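Local coordinates for protein peptidase S15/CocE/NonD (PDB 4PF1) that probably acts as a serine aminopeptidase of the S15 family, cleaving residues from the N-terminal ends of peptides, at residues 322-335 with 342-354. Numbering follows the deposited sequence.
Sequences VLGPWNHGQGRRDA and QFEGDTGGWFRRN
The Trp-326 ring meets Thr-347 at its indole edge, while its two faces are covered from within its own segment, 322-335: Gly-324 CA and Pro-325 CD lie on one, Gly-331 CA and Gln-330 O on the other. The Phe-343 ring carries Pro-325 CB over the centre of one face, a CH-pi contact 3.8 Å from the centroid; Ala-335 O lies at its edge. The contact lies in an alpha/beta hydrolase fold. The loop after strand 319-324 holds His-328, which is hydrogen-bonded to Asp-295 and Ser-161 and is probably the catalytic histidine; the loop packs on the start of helix 347-365.

Arg-352 NH1 donates to two carbonyls at the guanidinium edge. Arg-352 NH1 bonds to Arg-333 O at 3.0 Å, nearly straight (166°); its bond to Gly-331 O, of the same length, is more bent. The side chain bends at chi3 (-51°), which turns the NH1 edge to the two carbonyls; Arg-332 O lies over one face and Gly-349 CA over the other. NH2 forms a salt bridge with Asp-92. A leucine at Arg-352 would probably leave both carbonyls without this donor and Asp-92 without its charge partner.

Phe-351 CB and CG lie against Trp-326 CH2, with the ring planes oblique at 55°. Val-322 CG2 touches Phe-351 CE1 at 3.7 Å. Gly-348 sits close under the loop, where any side chain would clash with Arg-333 O.

Asp-346 is the N-cap of helix 347-365. Asp-346 OD1 accepts from Gly-349 N and, on the opposite face of the carboxylate, from Ala-335 N at 2.8 Å. Thr-347 OG1 takes the NE1 hydrogen of Trp-326 (2.9 Å) and gives its own to Ala-335 O. The bond from Thr-347 OG1 to Ala-335 O is 2.8 Å long and falls on a lone pair in the carbonyl plane, while Thr-347 N reaches the same oxygen from above the plane.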
loop_
_atom_site.group_PDB
_atom_site.type_symbol
_atom_site.label_atom_id
_atom_site.label_comp_id
_atom_site.label_asym_id
_atom_site.label_seq_id
_atom_site.Cartn_x
_atom_site.Cartn_y
_atom_site.Cartn_z
ATOM N N VAL A 322 5.344 18.276 30.108
ATOM C CA VAL A 322 5.793 18.039 28.736
ATOM C C VAL A 322 4.556 17.891 27.850
ATOM O O VAL A 322 3.692 17.062 28.134
ATOM C CB VAL A 322 6.749 16.813 28.613
ATOM C CG1 VAL A 322 7.210 16.617 27.169
ATOM C CG2 VAL A 322 7.951 16.952 29.542
ATOM N N LEU A 323 4.457 18.726 26.803
ATOM C CA LEU A 323 3.341 18.712 25.862
ATOM C C LEU A 323 3.876 18.490 24.443
ATOM O O LEU A 323 4.453 19.402 23.840
ATOM C CB LEU A 323 2.541 20.030 25.981
ATOM C CG LEU A 323 1.198 20.142 25.239
ATOM C CD1 LEU A 323 0.218 19.039 25.659
ATOM C CD2 LEU A 323 0.571 21.484 25.495
ATOM N N GLY A 324 3.754 17.255 23.964
ATOM C CA GLY A 324 4.248 16.851 22.650
ATOM C C GLY A 324 3.193 16.801 21.557
ATOM O O GLY A 324 1.996 16.884 21.846
ATOM N N PRO A 325 3.616 16.650 20.270
ATOM C CA PRO A 325 2.632 16.593 19.167
ATOM C C PRO A 325 2.099 15.173 19.020
ATOM O O PRO A 325 2.274 14.520 17.983
ATOM C CB PRO A 325 3.467 17.018 17.959
ATOM C CG PRO A 325 4.839 16.466 18.257
ATOM C CD PRO A 325 5.000 16.487 19.767
ATOM N N TRP A 326 1.489 14.675 20.087
ATOM C CA TRP A 326 1.141 13.279 20.176
ATOM C C TRP A 326 -0.324 13.009 20.312
ATOM O O TRP A 326 -1.053 13.772 20.942
ATOM C CB TRP A 326 1.867 12.661 21.390
ATOM C CG TRP A 326 3.358 12.845 21.373
ATOM C CD1 TRP A 326 4.199 12.624 20.322
ATOM C CD2 TRP A 326 4.189 13.202 22.486
ATOM N NE1 TRP A 326 5.503 12.837 20.705
ATOM C CE2 TRP A 326 5.527 13.198 22.028
ATOM C CE3 TRP A 326 3.935 13.520 23.832
ATOM C CZ2 TRP A 326 6.604 13.538 22.858
ATOM C CZ3 TRP A 326 5.000 13.872 24.647
ATOM C CH2 TRP A 326 6.319 13.861 24.166
ATOM N N ASN A 327 -0.743 11.855 19.784
ATOM C CA ASN A 327 -2.065 11.324 20.022
ATOM C C ASN A 327 -2.010 10.595 21.383
ATOM O O ASN A 327 -1.006 10.719 22.095
ATOM C CB ASN A 327 -2.527 10.415 18.863
ATOM C CG ASN A 327 -1.763 9.122 18.663
ATOM O OD1 ASN A 327 -0.992 8.670 19.505
ATOM N ND2 ASN A 327 -2.031 8.454 17.558
ATOM N N HIS A 328 -3.034 9.813 21.726
ATOM C CA HIS A 328 -3.096 9.140 23.020
ATOM C C HIS A 328 -1.856 8.251 23.383
ATOM O O HIS A 328 -1.409 8.295 24.530
ATOM C CB HIS A 328 -4.376 8.317 23.140
ATOM C CG HIS A 328 -4.606 7.800 24.517
ATOM N ND1 HIS A 328 -4.539 8.633 25.619
ATOM C CD2 HIS A 328 -4.855 6.540 24.934
ATOM C CE1 HIS A 328 -4.752 7.856 26.665
ATOM N NE2 HIS A 328 -4.959 6.591 26.299
ATOM N N GLY A 329 -1.336 7.471 22.436
ATOM C CA GLY A 329 -0.234 6.554 22.734
ATOM C C GLY A 329 1.154 6.911 22.227
ATOM O O GLY A 329 2.119 6.212 22.557
ATOM N N GLN A 330 1.283 8.007 21.452
ATOM C CA GLN A 330 2.548 8.409 20.807
ATOM C C GLN A 330 3.667 8.880 21.761
ATOM O O GLN A 330 4.845 8.802 21.395
ATOM C CB GLN A 330 2.298 9.463 19.741
ATOM C CG GLN A 330 2.041 8.838 18.380
ATOM C CD GLN A 330 1.762 9.856 17.309
ATOM O OE1 GLN A 330 1.150 10.905 17.544
ATOM N NE2 GLN A 330 2.170 9.541 16.095
ATOM N N GLY A 331 3.310 9.345 22.954
ATOM C CA GLY A 331 4.302 9.735 23.954
ATOM C C GLY A 331 5.042 8.522 24.503
ATOM O O GLY A 331 6.176 8.640 24.978
ATOM N N ARG A 332 4.411 7.327 24.386
ATOM C CA ARG A 332 4.924 6.046 24.881
ATOM C C ARG A 332 5.487 5.153 23.748
ATOM O O ARG A 332 5.858 4.003 23.998
ATOM C CB ARG A 332 3.811 5.304 25.639
ATOM C CG ARG A 332 3.408 5.982 26.938
ATOM C CD ARG A 332 2.119 5.408 27.480
ATOM N NE ARG A 332 0.947 6.037 26.871
ATOM C CZ ARG A 332 -0.266 5.500 26.859
ATOM N NH1 ARG A 332 -0.483 4.316 27.421
ATOM N NH2 ARG A 332 -1.276 6.143 26.291
ATOM N N ARG A 333 5.568 5.684 22.516
ATOM C CA ARG A 333 6.115 4.946 21.373
ATOM C C ARG A 333 6.784 5.923 20.385
ATOM O O ARG A 333 7.180 7.020 20.784
ATOM C CB ARG A 333 5.016 4.088 20.681
ATOM C CG ARG A 333 3.852 4.879 20.056
ATOM C CD ARG A 333 2.973 3.980 19.199
ATOM N NE ARG A 333 1.830 4.695 18.623
ATOM C CZ ARG A 333 1.841 5.298 17.436
ATOM N NH1 ARG A 333 2.941 5.295 16.692
ATOM N NH2 ARG A 333 0.756 5.914 16.988
ATOM N N ASP A 334 6.938 5.505 19.112
ATOM C CA ASP A 334 7.485 6.335 18.044
ATOM C C ASP A 334 6.460 7.394 17.630
ATOM O O ASP A 334 5.256 7.112 17.610
ATOM C CB ASP A 334 7.871 5.466 16.837
ATOM C CG ASP A 334 6.704 4.689 16.257
ATOM O OD1 ASP A 334 6.133 3.845 16.984
ATOM O OD2 ASP A 334 6.319 4.972 15.100
ATOM N N ALA A 335 6.924 8.612 17.315
ATOM C CA ALA A 335 6.030 9.682 16.881
ATOM C C ALA A 335 6.719 10.609 15.876
ATOM O O ALA A 335 7.023 11.769 16.194
ATOM C CB ALA A 335 5.520 10.466 18.078
ATOM N N GLN A 342 3.795 15.719 9.510
ATOM C CA GLN A 342 5.137 15.165 9.689
ATOM C C GLN A 342 5.944 16.028 10.653
ATOM O O GLN A 342 6.042 17.243 10.472
ATOM C CB GLN A 342 5.854 15.022 8.342
ATOM C CG GLN A 342 5.243 13.938 7.459
ATOM C CD GLN A 342 5.829 13.931 6.075
ATOM O OE1 GLN A 342 5.674 14.880 5.301
ATOM N NE2 GLN A 342 6.479 12.836 5.717
ATOM N N PHE A 343 6.485 15.396 11.705
ATOM C CA PHE A 343 7.246 16.086 12.747
ATOM C C PHE A 343 8.752 15.881 12.538
ATOM O O PHE A 343 9.153 15.020 11.750
ATOM C CB PHE A 343 6.788 15.617 14.149
ATOM C CG PHE A 343 5.279 15.592 14.327
ATOM C CD1 PHE A 343 4.509 16.723 14.057
ATOM C CD2 PHE A 343 4.630 14.436 14.745
ATOM C CE1 PHE A 343 3.117 16.690 14.192
ATOM C CE2 PHE A 343 3.237 14.405 14.880
ATOM C CZ PHE A 343 2.491 15.535 14.613
ATOM N N GLU A 344 9.582 16.712 13.189
ATOM C CA GLU A 344 11.032 16.648 13.011
ATOM C C GLU A 344 11.641 15.495 13.819
ATOM O O GLU A 344 12.065 15.680 14.963
ATOM C CB GLU A 344 11.693 17.994 13.354
ATOM C CG GLU A 344 11.609 19.008 12.225
ATOM C CD GLU A 344 12.485 18.697 11.025
ATOM O OE1 GLU A 344 13.705 18.967 11.093
ATOM O OE2 GLU A 344 11.951 18.181 10.017
ATOM N N GLY A 345 11.657 14.315 13.203
ATOM C CA GLY A 345 12.197 13.096 13.793
ATOM C C GLY A 345 11.236 12.409 14.737
ATOM O O GLY A 345 10.086 12.838 14.883
ATOM N N ASP A 346 11.704 11.333 15.389
ATOM C CA ASP A 346 10.905 10.594 16.363
ATOM C C ASP A 346 10.854 11.383 17.679
ATOM O O ASP A 346 11.711 11.205 18.549
ATOM C CB ASP A 346 11.463 9.161 16.564
ATOM C CG ASP A 346 10.738 8.326 17.610
ATOM O OD1 ASP A 346 9.653 8.751 18.062
ATOM O OD2 ASP A 346 11.267 7.264 17.989
ATOM N N THR A 347 9.835 12.257 17.809
ATOM C CA THR A 347 9.625 13.122 18.979
ATOM C C THR A 347 9.345 12.303 20.257
ATOM O O THR A 347 9.694 12.746 21.351
ATOM C CB THR A 347 8.482 14.115 18.709
ATOM O OG1 THR A 347 7.272 13.391 18.495
ATOM C CG2 THR A 347 8.764 15.026 17.520
ATOM N N GLY A 348 8.701 11.141 20.095
ATOM C CA GLY A 348 8.379 10.230 21.189
ATOM C C GLY A 348 9.632 9.623 21.781
ATOM O O GLY A 348 9.900 9.780 22.978
ATOM N N GLY A 349 10.429 8.991 20.917
ATOM C CA GLY A 349 11.722 8.413 21.278
ATOM C C GLY A 349 12.715 9.451 21.774
ATOM O O GLY A 349 13.499 9.167 22.686
ATOM N N TRP A 350 12.670 10.683 21.194
ATOM C CA TRP A 350 13.544 11.791 21.608
ATOM C C TRP A 350 13.241 12.196 23.049
ATOM O O TRP A 350 14.168 12.447 23.816
ATOM C CB TRP A 350 13.399 13.014 20.674
ATOM C CG TRP A 350 14.237 14.190 21.098
ATOM C CD1 TRP A 350 15.540 14.424 20.777
ATOM C CD2 TRP A 350 13.846 15.248 21.990
ATOM N NE1 TRP A 350 15.989 15.561 21.414
ATOM C CE2 TRP A 350 14.970 16.085 22.167
ATOM C CE3 TRP A 350 12.651 15.569 22.663
ATOM C CZ2 TRP A 350 14.932 17.230 22.974
ATOM C CZ3 TRP A 350 12.621 16.693 23.475
ATOM C CH2 TRP A 350 13.748 17.513 23.619
ATOM N N PHE A 351 11.944 12.298 23.403
ATOM C CA PHE A 351 11.527 12.680 24.751
ATOM C C PHE A 351 11.971 11.642 25.791
ATOM O O PHE A 351 12.490 12.024 26.839
ATOM C CB PHE A 351 9.994 12.902 24.832
ATOM C CG PHE A 351 9.453 12.783 26.242
ATOM C CD1 PHE A 351 9.710 13.770 27.190
ATOM C CD2 PHE A 351 8.775 11.639 26.650
ATOM C CE1 PHE A 351 9.277 13.627 28.507
ATOM C CE2 PHE A 351 8.341 11.499 27.970
ATOM C CZ PHE A 351 8.593 12.495 28.887
ATOM N N ARG A 352 11.723 10.349 25.527
ATOM C CA ARG A 352 12.050 9.287 26.482
ATOM C C ARG A 352 13.554 9.162 26.724
ATOM O O ARG A 352 13.966 9.052 27.879
ATOM C CB ARG A 352 11.456 7.939 26.049
ATOM C CG ARG A 352 9.943 7.873 26.263
ATOM C CD ARG A 352 9.359 6.467 26.114
ATOM N NE ARG A 352 9.760 5.802 24.867
ATOM C CZ ARG A 352 9.217 6.041 23.677
ATOM N NH1 ARG A 352 8.263 6.955 23.545
ATOM N NH2 ARG A 352 9.639 5.385 22.607
ATOM N N ARG A 353 14.369 9.218 25.660
ATOM C CA ARG A 353 15.825 9.085 25.786
ATOM C C ARG A 353 16.488 10.330 26.403
ATOM O O ARG A 353 17.371 10.185 27.244
ATOM C CB ARG A 353 16.477 8.794 24.421
ATOM C CG ARG A 353 16.106 7.442 23.800
ATOM C CD ARG A 353 16.916 7.133 22.544
ATOM N NE ARG A 353 16.969 8.271 21.623
ATOM C CZ ARG A 353 16.121 8.461 20.617
ATOM N NH1 ARG A 353 15.164 7.575 20.370
ATOM N NH2 ARG A 353 16.233 9.530 19.841
ATOM N N ASN A 354 16.093 11.542 25.960
ATOM C CA ASN A 354 16.767 12.780 26.361
ATOM C C ASN A 354 16.159 13.500 27.571
ATOM O O ASN A 354 16.836 14.349 28.149
ATOM C CB ASN A 354 16.839 13.748 25.182
ATOM C CG ASN A 354 17.718 13.252 24.070
ATOM O OD1 ASN A 354 18.943 13.383 24.113
ATOM N ND2 ASN A 354 17.115 12.637 23.065
#